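Long-range contacts in aspartokinase 1, chloroplastic (Arabidopsis thaliana, PDB 2CDQ), which catalyses the ATP-dependent phosphorylation of aspartate, the first step in making lysine, threonine, methionine and isoleucine: residues P59-S64 against P207-V212; S151-A156 against Q168-E173; T28-F33 against K247-W252. All coordinates share one frame; numbering follows the deposited sequence.

In the fold
Starting from the N terminus, strand 29-33 is the first to enter the central sheet of the kinase domain, and contact 3 closes the longest loop by joining it to strand 248-253. Inside that loop, contact 1 joins strand 59-63 to strand 209-219; innermost is contact 2, a short connection from helix 137-161 to strand 166-169. The three are therefore nested, and none cross. Across the sheet the strands run 248-253, 29-33, 59-63, 209-219, 166-169. Contacts 1 and 3 meet through backbone bonds such as Val60 O to Met31 N, contacts 1 and 2 through Ile211 O to Tyr169 N. Contacts 2 and 3 do not touch, their centres lying about 17 Å apart.

Contact 1 of 3, residues P59-S64 against P207-V212; sequences PVIVLS and PAVPIV. With LYS (lysine), chain D.
Ile61 and Ile211 pair in the middle of two parallel neighbours, strands 59-63 and 209-212, in the central sheet of the amino acid kinase domain. Three backbone bonds zip them together: Ile61 N to Pro210 O (2.8 Å), Val212 N to Ile61 O (2.7 Å) and Leu63 N to Val212 O (3.0 Å). The two isoleucines lie side by side and point the same way. In Ile211, CG1 stands anti to the carbonyl carbon (chi1 -45°) and chi2 (-63°) brings CD1 to 3.6 Å from CB of Ile61, while its CG2 branch meets CD1 of Leu63 at 3.8 Å. In this alpha/beta/alpha fold, helix 137-161 packs on that side, its Thr152 and Leu159 against Ile211 and its Phe155 against Leu63. On the other side Val60 and Val62 rest on helix 232-244. The Val60 and Pro210 side chains cross at about a right angle, CG2 of Val60 3.7 Å from CG of Pro210, and Val60 CG1 lies 4.0 Å from CG2 of Val212. Just past the strand, Ser64, which by similarity binds ATP, has its CB 3.4 Å from O of the bound lysine, and its OG hydrogen-bonds to Ser233.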
ATOM      1  N   PRO A  59      -9.957  29.187  33.119  1.00 67.11           N
ATOM      2  CA  PRO A  59      -9.560  28.653  31.815  1.00 66.30           C
ATOM      3  C   PRO A  59      -8.546  29.495  31.044  1.00 65.48           C
ATOM      4  O   PRO A  59      -8.390  30.690  31.311  1.00 65.38           O
ATOM      5  CB  PRO A  59     -10.883  28.624  31.050  1.00 66.34           C
ATOM      6  CG  PRO A  59     -11.705  29.752  31.657  1.00 66.70           C
ATOM      7  CD  PRO A  59     -11.091  30.121  32.999  1.00 67.08           C
ATOM      8  N   VAL A  60      -7.857  28.849  30.105  1.00 64.58           N
ATOM      9  CA  VAL A  60      -7.120  29.542  29.047  1.00 63.72           C
ATOM     10  C   VAL A  60      -7.912  29.341  27.758  1.00 62.95           C
ATOM     11  O   VAL A  60      -8.260  28.214  27.413  1.00 63.09           O
ATOM     12  CB  VAL A  60      -5.671  29.008  28.882  1.00 63.77           C
ATOM     13  CG1 VAL A  60      -5.060  29.465  27.556  1.00 63.84           C
ATOM     14  CG2 VAL A  60      -4.796  29.468  30.036  1.00 63.94           C
ATOM     15  N   ILE A  61      -8.211  30.430  27.059  1.00 61.86           N
ATOM     16  CA  ILE A  61      -9.035  30.347  25.860  1.00 60.72           C
ATOM     17  C   ILE A  61      -8.189  30.419  24.592  1.00 60.00           C
ATOM     18  O   ILE A  61      -7.376  31.329  24.420  1.00 59.88           O
ATOM     19  CB  ILE A  61     -10.143  31.427  25.857  1.00 60.79           C
ATOM     20  CG1 ILE A  61     -10.904  31.436  27.196  1.00 60.65           C
ATOM     21  CG2 ILE A  61     -11.092  31.245  24.662  1.00 60.53           C
ATOM     22  CD1 ILE A  61     -11.694  30.147  27.523  1.00 60.48           C
ATOM     23  N   VAL A  62      -8.380  29.431  23.724  1.00 59.08           N
ATOM     24  CA  VAL A  62      -7.714  29.387  22.430  1.00 58.19           C
ATOM     25  C   VAL A  62      -8.757  29.651  21.360  1.00 57.50           C
ATOM     26  O   VAL A  62      -9.719  28.888  21.220  1.00 57.46           O
ATOM     27  CB  VAL A  62      -7.041  28.014  22.174  1.00 58.17           C
ATOM     28  CG1 VAL A  62      -6.401  27.977  20.792  1.00 58.29           C
ATOM     29  CG2 VAL A  62      -5.990  27.732  23.226  1.00 58.20           C
ATOM     30  N   LEU A  63      -8.568  30.731  20.607  1.00 56.64           N
ATOM     31  CA  LEU A  63      -9.514  31.096  19.556  1.00 55.93           C
ATOM     32  C   LEU A  63      -8.955  30.949  18.153  1.00 55.99           C
ATOM     33  O   LEU A  63      -7.812  31.319  17.880  1.00 55.70           O
ATOM     34  CB  LEU A  63     -10.025  32.528  19.734  1.00 55.40           C
ATOM     35  CG  LEU A  63     -10.904  32.879  20.927  1.00 53.92           C
ATOM     36  CD1 LEU A  63     -11.381  34.298  20.758  1.00 52.51           C
ATOM     37  CD2 LEU A  63     -12.084  31.931  21.053  1.00 53.52           C
ATOM     38  N   SER A  64      -9.791  30.410  17.271  1.00 56.25           N
ATOM     39  CA  SER A  64      -9.560  30.474  15.835  1.00 56.79           C
ATOM     40  C   SER A  64      -9.964  31.856  15.314  1.00 56.85           C
ATOM     41  O   SER A  64     -10.381  32.712  16.094  1.00 57.01           O
ATOM     42  CB  SER A  64     -10.376  29.391  15.136  1.00 56.80           C
ATOM     43  OG  SER A  64      -9.915  28.104  15.505  1.00 58.16           O
ATOM     44  N   PRO A 207      -4.314  38.091  37.897  1.00 71.94           N
ATOM     45  CA  PRO A 207      -5.052  37.050  37.174  1.00 71.20           C
ATOM     46  C   PRO A 207      -6.116  37.579  36.202  1.00 70.38           C
ATOM     47  O   PRO A 207      -7.047  38.289  36.598  1.00 70.44           O
ATOM     48  CB  PRO A 207      -5.694  36.220  38.298  1.00 71.25           C
ATOM     49  CG  PRO A 207      -5.751  37.133  39.468  1.00 71.40           C
ATOM     50  CD  PRO A 207      -4.558  38.028  39.351  1.00 71.82           C
ATOM     51  N   ALA A 208      -5.949  37.229  34.930  1.00 69.41           N
ATOM     52  CA  ALA A 208      -6.922  37.520  33.881  1.00 68.32           C
ATOM     53  C   ALA A 208      -7.041  36.286  33.000  1.00 67.50           C
ATOM     54  O   ALA A 208      -6.083  35.519  32.882  1.00 67.55           O
ATOM     55  CB  ALA A 208      -6.477  38.721  33.058  1.00 68.31           C
ATOM     56  N   VAL A 209      -8.210  36.087  32.395  1.00 66.47           N
ATOM     57  CA  VAL A 209      -8.430  34.946  31.496  1.00 65.37           C
ATOM     58  C   VAL A 209      -7.663  35.151  30.182  1.00 64.53           C
ATOM     59  O   VAL A 209      -7.989  36.057  29.404  1.00 64.09           O
ATOM     60  CB  VAL A 209      -9.940  34.707  31.210  1.00 65.41           C
ATOM     61  CG1 VAL A 209     -10.133  33.475  30.340  1.00 65.22           C
ATOM     62  CG2 VAL A 209     -10.731  34.568  32.515  1.00 65.38           C
ATOM     63  N   PRO A 210      -6.628  34.324  29.942  1.00 63.87           N
ATOM     64  CA  PRO A 210      -5.823  34.440  28.723  1.00 63.48           C
ATOM     65  C   PRO A 210      -6.607  34.051  27.463  1.00 63.09           C
ATOM     66  O   PRO A 210      -7.291  33.019  27.444  1.00 63.15           O
ATOM     67  CB  PRO A 210      -4.661  33.462  28.967  1.00 63.41           C
ATOM     68  CG  PRO A 210      -4.692  33.172  30.441  1.00 63.45           C
ATOM     69  CD  PRO A 210      -6.137  33.236  30.806  1.00 63.79           C
ATOM     70  N   ILE A 211      -6.517  34.893  26.434  1.00 62.50           N
ATOM     71  CA  ILE A 211      -7.165  34.640  25.152  1.00 61.88           C
ATOM     72  C   ILE A 211      -6.079  34.569  24.085  1.00 61.58           C
ATOM     73  O   ILE A 211      -5.580  35.601  23.636  1.00 61.58           O
ATOM     74  CB  ILE A 211      -8.200  35.746  24.800  1.00 61.84           C
ATOM     75  CG1 ILE A 211      -9.091  36.093  26.006  1.00 61.54           C
ATOM     76  CG2 ILE A 211      -9.040  35.349  23.582  1.00 61.87           C
ATOM     77  CD1 ILE A 211      -9.981  34.961  26.526  1.00 60.70           C
ATOM     78  N   VAL A 212      -5.717  33.346  23.692  1.00 61.20           N
ATOM     79  CA  VAL A 212      -4.569  33.111  22.808  1.00 60.87           C
ATOM     80  C   VAL A 212      -4.965  32.774  21.360  1.00 60.81           C
ATOM     81  O   VAL A 212      -5.884  31.980  21.119  1.00 60.79           O
ATOM     82  CB  VAL A 212      -3.647  31.984  23.355  1.00 60.73           C
ATOM     83  CG1 VAL A 212      -2.257  32.077  22.733  1.00 60.43           C
ATOM     84  CG2 VAL A 212      -3.540  32.057  24.875  1.00 60.94           C
TER
HETATM   85  N   LYS D 601      -8.266  29.770  12.367  0.60 57.49           N
HETATM   86  CA  LYS D 601      -8.846  28.917  11.289  0.60 57.63           C
HETATM   87  C   LYS D 601     -10.301  28.515  11.594  0.60 57.67           C
HETATM   88  O   LYS D 601     -11.152  29.384  11.802  0.60 57.63           O
HETATM   89  CB  LYS D 601      -7.952  27.697  11.033  0.60 57.62           C
HETATM   90  CG  LYS D 601      -7.466  26.988  12.298  0.60 57.82           C
HETATM   91  CD  LYS D 601      -6.824  25.651  11.972  0.60 58.36           C
HETATM   92  CE  LYS D 601      -7.855  24.623  11.524  0.60 58.59           C
HETATM   93  NZ  LYS D 601      -7.212  23.324  11.188  0.60 58.59           N
HETATM   94  OXT LYS D 601     -10.687  27.342  11.646  0.60 57.64           O

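Contact 2 of 3, residues S151-A156 against Q168-E173; sequences STRIFA and QYDAFE
In the C-terminal half of helix 137-161, Ala156 has its CA 5.5 Å from the CA of Gln168 on strand 166-169, the helix packing beside the strand here. Helix and strand follow one another in the chain, so the contact folds a helix-to-strand connection of the amino acid kinase domain back on itself. Where the backbones come closest, CB of Ala156 packs on CB of Gln168 at 3.5 Å. One turn earlier, Arg153 reaches across with its chain extended from CG to NE, and its CG lies against CG of Gln168. Its guanidinium then grips the Asp170 carboxylate end-on in a two-bond salt bridge. NH2 reaches OD2 at 2.9 Å in a nearly straight bond (175°), with OD2 in the guanidinium plane but approached from above the carboxylate plane; NH1 takes the syn lone pair of OD1 at 3.0 Å, more bent. NH1 also bonds to Cys149 O of its own helix. The Gln168 chain, bent at chi2 (82°), brings NE2 over one guanidinium face toward its rim, the amide plane turned 39° from it. There NE2 and the arginine are both donors and do not bond to each other; instead Arg153 NH1 and Gln168 NE2 share Asp170 OD1. The hydroxyl of Thr152 bonds to Glu148 O, although OE1 of Gln168 is nearby. NE2 of Gln168 meets Asp170 OD1 at 3.1 Å, from above the carboxylate plane.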
ATOM      1  N   SER A 151      -9.639  38.188  15.802  1.00 58.56           N
ATOM      2  CA  SER A 151     -10.529  37.344  16.583  1.00 58.61           C
ATOM      3  C   SER A 151     -10.316  37.476  18.090  1.00 58.43           C
ATOM      4  O   SER A 151     -11.234  37.857  18.818  1.00 58.49           O
ATOM      5  CB  SER A 151     -10.348  35.895  16.152  1.00 58.64           C
ATOM      6  OG  SER A 151     -11.165  35.041  16.924  1.00 60.22           O
ATOM      7  N   THR A 152      -9.106  37.164  18.547  1.00 58.25           N
ATOM      8  CA  THR A 152      -8.774  37.227  19.971  1.00 57.93           C
ATOM      9  C   THR A 152      -8.987  38.613  20.590  1.00 57.91           C
ATOM     10  O   THR A 152      -9.530  38.715  21.691  1.00 58.04           O
ATOM     11  CB  THR A 152      -7.330  36.753  20.258  1.00 57.94           C
ATOM     12  OG1 THR A 152      -6.427  37.317  19.294  1.00 57.24           O
ATOM     13  CG2 THR A 152      -7.257  35.243  20.203  1.00 57.79           C
ATOM     14  N   ARG A 153      -8.568  39.662  19.875  1.00 57.61           N
ATOM     15  CA  ARG A 153      -8.664  41.046  20.366  1.00 57.25           C
ATOM     16  C   ARG A 153     -10.103  41.527  20.577  1.00 57.00           C
ATOM     17  O   ARG A 153     -10.395  42.221  21.554  1.00 56.92           O
ATOM     18  CB  ARG A 153      -7.903  42.008  19.454  1.00 57.17           C
ATOM     19  CG  ARG A 153      -6.423  42.075  19.761  1.00 57.36           C
ATOM     20  CD  ARG A 153      -5.660  42.921  18.749  1.00 57.52           C
ATOM     21  NE  ARG A 153      -4.231  42.942  19.048  1.00 58.06           N
ATOM     22  CZ  ARG A 153      -3.383  41.954  18.769  1.00 59.39           C
ATOM     23  NH1 ARG A 153      -3.799  40.845  18.170  1.00 60.42           N
ATOM     24  NH2 ARG A 153      -2.105  42.073  19.086  1.00 60.25           N
ATOM     25  N   ILE A 154     -10.991  41.159  19.656  1.00 56.73           N
ATOM     26  CA  ILE A 154     -12.411  41.448  19.805  1.00 56.42           C
ATOM     27  C   ILE A 154     -12.938  40.758  21.063  1.00 56.77           C
ATOM     28  O   ILE A 154     -13.523  41.406  21.935  1.00 56.85           O
ATOM     29  CB  ILE A 154     -13.221  41.029  18.554  1.00 56.08           C
ATOM     30  CG1 ILE A 154     -12.930  41.987  17.398  1.00 55.90           C
ATOM     31  CG2 ILE A 154     -14.704  41.019  18.850  1.00 55.05           C
ATOM     32  CD1 ILE A 154     -13.396  41.511  16.037  1.00 55.88           C
ATOM     33  N   PHE A 155     -12.694  39.455  21.173  1.00 56.96           N
ATOM     34  CA  PHE A 155     -13.227  38.685  22.289  1.00 57.27           C
ATOM     35  C   PHE A 155     -12.675  39.153  23.638  1.00 57.29           C
ATOM     36  O   PHE A 155     -13.430  39.284  24.607  1.00 57.42           O
ATOM     37  CB  PHE A 155     -12.993  37.188  22.088  1.00 57.30           C
ATOM     38  CG  PHE A 155     -13.844  36.321  22.966  1.00 57.88           C
ATOM     39  CD1 PHE A 155     -15.209  36.185  22.720  1.00 58.77           C
ATOM     40  CD2 PHE A 155     -13.287  35.638  24.038  1.00 58.50           C
ATOM     41  CE1 PHE A 155     -16.007  35.384  23.536  1.00 59.18           C
ATOM     42  CE2 PHE A 155     -14.075  34.828  24.857  1.00 59.09           C
ATOM     43  CZ  PHE A 155     -15.437  34.703  24.607  1.00 59.08           C
ATOM     44  N   ALA A 156     -11.370  39.419  23.690  1.00 57.15           N
ATOM     45  CA  ALA A 156     -10.726  39.869  24.922  1.00 57.21           C
ATOM     46  C   ALA A 156     -11.333  41.185  25.406  1.00 57.17           C
ATOM     47  O   ALA A 156     -11.716  41.308  26.575  1.00 57.18           O
ATOM     48  CB  ALA A 156      -9.225  40.011  24.727  1.00 57.26           C
ATOM     49  N   GLN A 168      -5.492  39.450  26.044  1.00 64.90           N
ATOM     50  CA  GLN A 168      -5.305  38.788  24.758  1.00 64.95           C
ATOM     51  C   GLN A 168      -3.828  38.523  24.525  1.00 64.84           C
ATOM     52  O   GLN A 168      -2.979  39.353  24.849  1.00 65.11           O
ATOM     53  CB  GLN A 168      -5.921  39.601  23.610  1.00 65.07           C
ATOM     54  CG  GLN A 168      -4.969  40.520  22.842  1.00 65.51           C
ATOM     55  CD  GLN A 168      -4.160  39.791  21.777  1.00 65.80           C
ATOM     56  OE1 GLN A 168      -4.578  38.759  21.243  1.00 65.95           O
ATOM     57  NE2 GLN A 168      -2.993  40.328  21.466  1.00 66.05           N
ATOM     58  N   TYR A 169      -3.531  37.360  23.960  1.00 64.62           N
ATOM     59  CA  TYR A 169      -2.163  36.970  23.697  1.00 64.23           C
ATOM     60  C   TYR A 169      -1.970  36.592  22.241  1.00 64.27           C
ATOM     61  O   TYR A 169      -2.694  35.747  21.709  1.00 64.34           O
ATOM     62  CB  TYR A 169      -1.786  35.780  24.568  1.00 64.20           C
ATOM     63  CG  TYR A 169      -1.562  36.100  26.025  1.00 63.85           C
ATOM     64  CD1 TYR A 169      -2.454  35.656  27.003  1.00 63.48           C
ATOM     65  CD2 TYR A 169      -0.444  36.832  26.434  1.00 63.14           C
ATOM     66  CE1 TYR A 169      -2.240  35.941  28.351  1.00 63.44           C
ATOM     67  CE2 TYR A 169      -0.221  37.120  27.773  1.00 62.84           C
ATOM     68  CZ  TYR A 169      -1.119  36.673  28.725  1.00 62.97           C
ATOM     69  OH  TYR A 169      -0.896  36.960  30.048  1.00 62.94           O
ATOM     70  N   ASP A 170      -0.997  37.225  21.598  1.00 64.18           N
ATOM     71  CA  ASP A 170      -0.502  36.737  20.326  1.00 64.22           C
ATOM     72  C   ASP A 170       0.457  35.592  20.638  1.00 64.36           C
ATOM     73  O   ASP A 170       1.434  35.774  21.372  1.00 64.51           O
ATOM     74  CB  ASP A 170       0.194  37.852  19.544  1.00 64.13           C
ATOM     75  CG  ASP A 170      -0.787  38.857  18.952  1.00 64.40           C
ATOM     76  OD1 ASP A 170      -2.021  38.642  19.084  1.00 64.79           O
ATOM     77  OD2 ASP A 170      -0.325  39.861  18.345  1.00 64.06           O
ATOM     78  N   ALA A 171       0.156  34.408  20.108  1.00 64.44           N
ATOM     79  CA  ALA A 171       0.961  33.209  20.348  1.00 64.44           C
ATOM     80  C   ALA A 171       2.435  33.428  20.023  1.00 64.45           C
ATOM     81  O   ALA A 171       3.311  32.963  20.757  1.00 64.30           O
ATOM     82  CB  ALA A 171       0.419  32.037  19.553  1.00 64.45           C
ATOM     83  N   PHE A 172       2.696  34.148  18.932  1.00 64.54           N
ATOM     84  CA  PHE A 172       4.064  34.385  18.465  1.00 64.79           C
ATOM     85  C   PHE A 172       4.858  35.327  19.369  1.00 64.97           C
ATOM     86  O   PHE A 172       6.087  35.395  19.274  1.00 65.16           O
ATOM     87  CB  PHE A 172       4.081  34.882  17.013  1.00 64.69           C
ATOM     88  CG  PHE A 172       3.197  36.075  16.761  1.00 65.03           C
ATOM     89  CD1 PHE A 172       3.660  37.366  16.994  1.00 64.78           C
ATOM     90  CD2 PHE A 172       1.907  35.908  16.267  1.00 65.22           C
ATOM     91  CE1 PHE A 172       2.847  38.474  16.755  1.00 64.73           C
ATOM     92  CE2 PHE A 172       1.086  37.012  16.022  1.00 65.07           C
ATOM     93  CZ  PHE A 172       1.559  38.297  16.267  1.00 64.75           C
ATOM     94  N   GLU A 173       4.153  36.036  20.251  1.00 65.13           N
ATOM     95  CA  GLU A 173       4.780  36.987  21.170  1.00 65.29           C
ATOM     96  C   GLU A 173       4.982  36.400  22.577  1.00 65.09           C
ATOM     97  O   GLU A 173       5.679  36.993  23.399  1.00 65.30           O
ATOM     98  CB  GLU A 173       3.965  38.288  21.224  1.00 65.46           C
ATOM     99  CG  GLU A 173       4.783  39.567  21.448  1.00 66.76           C
ATOM    100  CD  GLU A 173       4.939  39.947  22.927  1.00 68.85           C
ATOM    101  OE1 GLU A 173       4.043  39.607  23.746  1.00 69.61           O
ATOM    102  OE2 GLU A 173       5.962  40.597  23.269  1.00 68.85           O
TER

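Contact 3 of 3, residues T28-F33 against K247-W252; sequences TCVMKF and KEIQVW
Trp252 and Phe33 stack near the C-terminal ends of parallel strands 29-33 and 248-252 in the kinase sheet. Their backbones are joined by Gln250 N to Val30 O, Lys32 N to Gln250 O and Trp252 N to Lys32 O, each 3.0 Å. The tryptophan can be followed outward. Its CB sits 3.4 Å from the carbonyl O of Lys32 and also touches CE1 of Phe33. CG, anti to the carbonyl carbon (chi1 -70°), meets CE1 of Phe33 at 3.4 Å. CD1 lies over one face of the phenylalanine, near its rim, and is itself close to Lys32 O, which stands at the edge of the indole, in its plane. The five-membered ring and the Phe33 ring thus form an offset stack, centroids 4.3 Å apart and planes at 11°. NE1 makes a weak, bent bond to OE1 of Gln250, whose NE2 in turn bonds to OE2 of Glu248 at 2.7 Å. CB and CE of Met31 also lie close to NE1. At the benzo ring, CZ2 meets that same CE at 3.3 Å, an apolar contact. Separately, SD of Met31 makes an oblique Met-aromatic contact, 5.3 Å from the centroid of the five-membered ring of Trp252 and 63° off its normal. On the face of the sheet opposite Met31 and Gln250, Val30 CG1 packs beside CG1 of Ile249, 3.8 Å away. Lys32, which by similarity binds ATP, pairs its NZ with Asp234 of helix 232-244. That helix packs against Val30, Lys32 and Val251, while strand 59-63 flanks strand 29-33, with Leu63 against Phe33 and Ile61 against Met31, and strand 306-310 flanks strand 248-253, with Lys309 touching Gln250 and Trp252.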
ATOM      1  N   THR A  28      -6.691  26.063  35.419  1.00 75.82           N
ATOM      2  CA  THR A  28      -7.212  24.693  35.592  1.00 74.76           C
ATOM      3  C   THR A  28      -7.333  23.880  34.304  1.00 73.94           C
ATOM      4  O   THR A  28      -7.217  22.651  34.333  1.00 74.03           O
ATOM      5  CB  THR A  28      -8.577  24.666  36.331  1.00 74.84           C
ATOM      6  OG1 THR A  28      -9.445  25.669  35.787  1.00 74.76           O
ATOM      7  CG2 THR A  28      -8.386  24.905  37.823  1.00 74.58           C
ATOM      8  N   CYS A  29      -7.567  24.567  33.186  1.00 72.72           N
ATOM      9  CA  CYS A  29      -7.754  23.919  31.883  1.00 71.42           C
ATOM     10  C   CYS A  29      -7.678  24.911  30.724  1.00 70.24           C
ATOM     11  O   CYS A  29      -7.751  26.128  30.918  1.00 70.15           O
ATOM     12  CB  CYS A  29      -9.101  23.195  31.833  1.00 71.50           C
ATOM     13  SG  CYS A  29     -10.491  24.309  32.091  1.00 72.36           S
ATOM     14  N   VAL A  30      -7.538  24.366  29.519  1.00 68.74           N
ATOM     15  CA  VAL A  30      -7.561  25.148  28.284  1.00 67.13           C
ATOM     16  C   VAL A  30      -8.793  24.783  27.446  1.00 66.10           C
ATOM     17  O   VAL A  30      -9.104  23.605  27.256  1.00 66.04           O
ATOM     18  CB  VAL A  30      -6.242  24.995  27.473  1.00 67.03           C
ATOM     19  CG1 VAL A  30      -5.761  23.550  27.464  1.00 67.03           C
ATOM     20  CG2 VAL A  30      -6.407  25.517  26.062  1.00 66.69           C
ATOM     21  N   MET A  31      -9.504  25.807  26.977  1.00 64.75           N
ATOM     22  CA  MET A  31     -10.683  25.615  26.134  1.00 63.34           C
ATOM     23  C   MET A  31     -10.425  26.183  24.749  1.00 62.50           C
ATOM     24  O   MET A  31     -10.050  27.349  24.600  1.00 62.50           O
ATOM     25  CB  MET A  31     -11.913  26.264  26.766  1.00 63.25           C
ATOM     26  CG  MET A  31     -12.215  25.745  28.163  1.00 62.66           C
ATOM     27  SD  MET A  31     -13.427  26.744  29.032  1.00 61.00           S
ATOM     28  CE  MET A  31     -14.912  25.808  28.734  1.00 61.27           C
ATOM     29  N   LYS A  32     -10.604  25.336  23.741  1.00 61.25           N
ATOM     30  CA  LYS A  32     -10.363  25.720  22.361  1.00 60.09           C
ATOM     31  C   LYS A  32     -11.687  25.866  21.638  1.00 59.69           C
ATOM     32  O   LYS A  32     -12.571  25.013  21.763  1.00 59.64           O
ATOM     33  CB  LYS A  32      -9.488  24.681  21.659  1.00 59.81           C
ATOM     34  CG  LYS A  32      -9.212  24.971  20.193  1.00 58.68           C
ATOM     35  CD  LYS A  32     -10.268  24.363  19.289  1.00 56.63           C
ATOM     36  CE  LYS A  32     -10.045  24.762  17.850  1.00 56.08           C
ATOM     37  NZ  LYS A  32     -10.573  23.711  16.944  1.00 56.63           N
ATOM     38  N   PHE A  33     -11.805  26.950  20.875  1.00 59.07           N
ATOM     39  CA  PHE A  33     -13.006  27.236  20.097  1.00 58.25           C
ATOM     40  C   PHE A  33     -12.680  27.482  18.627  1.00 57.66           C
ATOM     41  O   PHE A  33     -11.769  28.251  18.297  1.00 57.61           O
ATOM     42  CB  PHE A  33     -13.757  28.429  20.700  1.00 58.26           C
ATOM     43  CG  PHE A  33     -14.327  28.154  22.060  1.00 57.72           C
ATOM     44  CD1 PHE A  33     -15.602  27.609  22.196  1.00 57.37           C
ATOM     45  CD2 PHE A  33     -13.587  28.422  23.203  1.00 57.67           C
ATOM     46  CE1 PHE A  33     -16.136  27.339  23.453  1.00 57.35           C
ATOM     47  CE2 PHE A  33     -14.108  28.154  24.470  1.00 58.20           C
ATOM     48  CZ  PHE A  33     -15.387  27.609  24.594  1.00 57.95           C
ATOM     49  N   LYS A 247      -5.163  19.579  33.946  1.00 67.05           N
ATOM     50  CA  LYS A 247      -5.915  18.330  34.141  1.00 67.06           C
ATOM     51  C   LYS A 247      -6.444  17.760  32.826  1.00 66.63           C
ATOM     52  O   LYS A 247      -6.357  16.552  32.597  1.00 66.71           O
ATOM     53  CB  LYS A 247      -7.089  18.526  35.107  1.00 67.38           C
ATOM     54  CG  LYS A 247      -6.795  19.316  36.386  1.00 68.51           C
ATOM     55  CD  LYS A 247      -8.092  19.554  37.179  1.00 70.57           C
ATOM     56  CE  LYS A 247      -9.174  20.243  36.323  1.00 71.31           C
ATOM     57  NZ  LYS A 247     -10.559  19.999  36.821  1.00 71.78           N
ATOM     58  N   GLU A 248      -7.008  18.628  31.981  1.00 66.08           N
ATOM     59  CA  GLU A 248      -7.500  18.233  30.649  1.00 65.41           C
ATOM     60  C   GLU A 248      -7.471  19.361  29.612  1.00 64.94           C
ATOM     61  O   GLU A 248      -7.448  20.544  29.958  1.00 64.87           O
ATOM     62  CB  GLU A 248      -8.906  17.606  30.722  1.00 65.36           C
ATOM     63  CG  GLU A 248     -10.048  18.575  31.004  1.00 64.98           C
ATOM     64  CD  GLU A 248     -11.427  17.937  30.844  1.00 64.51           C
ATOM     65  OE1 GLU A 248     -11.542  16.694  30.860  1.00 63.26           O
ATOM     66  OE2 GLU A 248     -12.408  18.694  30.705  1.00 64.90           O
ATOM     67  N   ILE A 249      -7.463  18.968  28.339  1.00 64.39           N
ATOM     68  CA  ILE A 249      -7.600  19.897  27.218  1.00 63.76           C
ATOM     69  C   ILE A 249      -8.974  19.686  26.592  1.00 63.31           C
ATOM     70  O   ILE A 249      -9.332  18.565  26.240  1.00 63.21           O
ATOM     71  CB  ILE A 249      -6.480  19.699  26.166  1.00 63.78           C
ATOM     72  CG1 ILE A 249      -5.105  19.908  26.809  1.00 63.48           C
ATOM     73  CG2 ILE A 249      -6.657  20.657  24.987  1.00 63.70           C
ATOM     74  CD1 ILE A 249      -4.024  18.988  26.277  1.00 62.80           C
ATOM     75  N   GLN A 250      -9.743  20.767  26.481  1.00 62.93           N
ATOM     76  CA  GLN A 250     -11.110  20.709  25.972  1.00 62.67           C
ATOM     77  C   GLN A 250     -11.200  21.285  24.571  1.00 62.34           C
ATOM     78  O   GLN A 250     -10.700  22.375  24.313  1.00 62.32           O
ATOM     79  CB  GLN A 250     -12.053  21.487  26.890  1.00 62.82           C
ATOM     80  CG  GLN A 250     -12.340  20.820  28.229  1.00 63.08           C
ATOM     81  CD  GLN A 250     -13.322  21.608  29.090  1.00 63.83           C
ATOM     82  OE1 GLN A 250     -13.899  22.614  28.651  1.00 64.17           O
ATOM     83  NE2 GLN A 250     -13.515  21.151  30.327  1.00 63.46           N
ATOM     84  N   VAL A 251     -11.838  20.549  23.671  1.00 62.17           N
ATOM     85  CA  VAL A 251     -12.090  21.029  22.312  1.00 62.05           C
ATOM     86  C   VAL A 251     -13.600  21.155  22.124  1.00 62.11           C
ATOM     87  O   VAL A 251     -14.338  20.184  22.296  1.00 62.02           O
ATOM     88  CB  VAL A 251     -11.452  20.092  21.249  1.00 62.04           C
ATOM     89  CG1 VAL A 251     -12.020  20.343  19.861  1.00 61.89           C
ATOM     90  CG2 VAL A 251      -9.940  20.259  21.235  1.00 61.86           C
ATOM     91  N   TRP A 252     -14.053  22.358  21.785  1.00 62.24           N
ATOM     92  CA  TRP A 252     -15.486  22.629  21.680  1.00 62.47           C
ATOM     93  C   TRP A 252     -16.068  22.493  20.264  1.00 62.91           C
ATOM     94  O   TRP A 252     -15.459  22.914  19.276  1.00 62.40           O
ATOM     95  CB  TRP A 252     -15.812  23.990  22.298  1.00 62.27           C
ATOM     96  CG  TRP A 252     -15.668  23.984  23.800  1.00 61.91           C
ATOM     97  CD1 TRP A 252     -14.523  24.197  24.518  1.00 61.51           C
ATOM     98  CD2 TRP A 252     -16.701  23.736  24.760  1.00 61.08           C
ATOM     99  NE1 TRP A 252     -14.782  24.097  25.863  1.00 60.61           N
ATOM    100  CE2 TRP A 252     -16.110  23.815  26.039  1.00 60.83           C
ATOM    101  CE3 TRP A 252     -18.068  23.454  24.664  1.00 60.74           C
ATOM    102  CZ2 TRP A 252     -16.842  23.621  27.212  1.00 61.13           C
ATOM    103  CZ3 TRP A 252     -18.793  23.263  25.833  1.00 60.61           C
ATOM    104  CH2 TRP A 252     -18.179  23.348  27.088  1.00 60.99           C
TER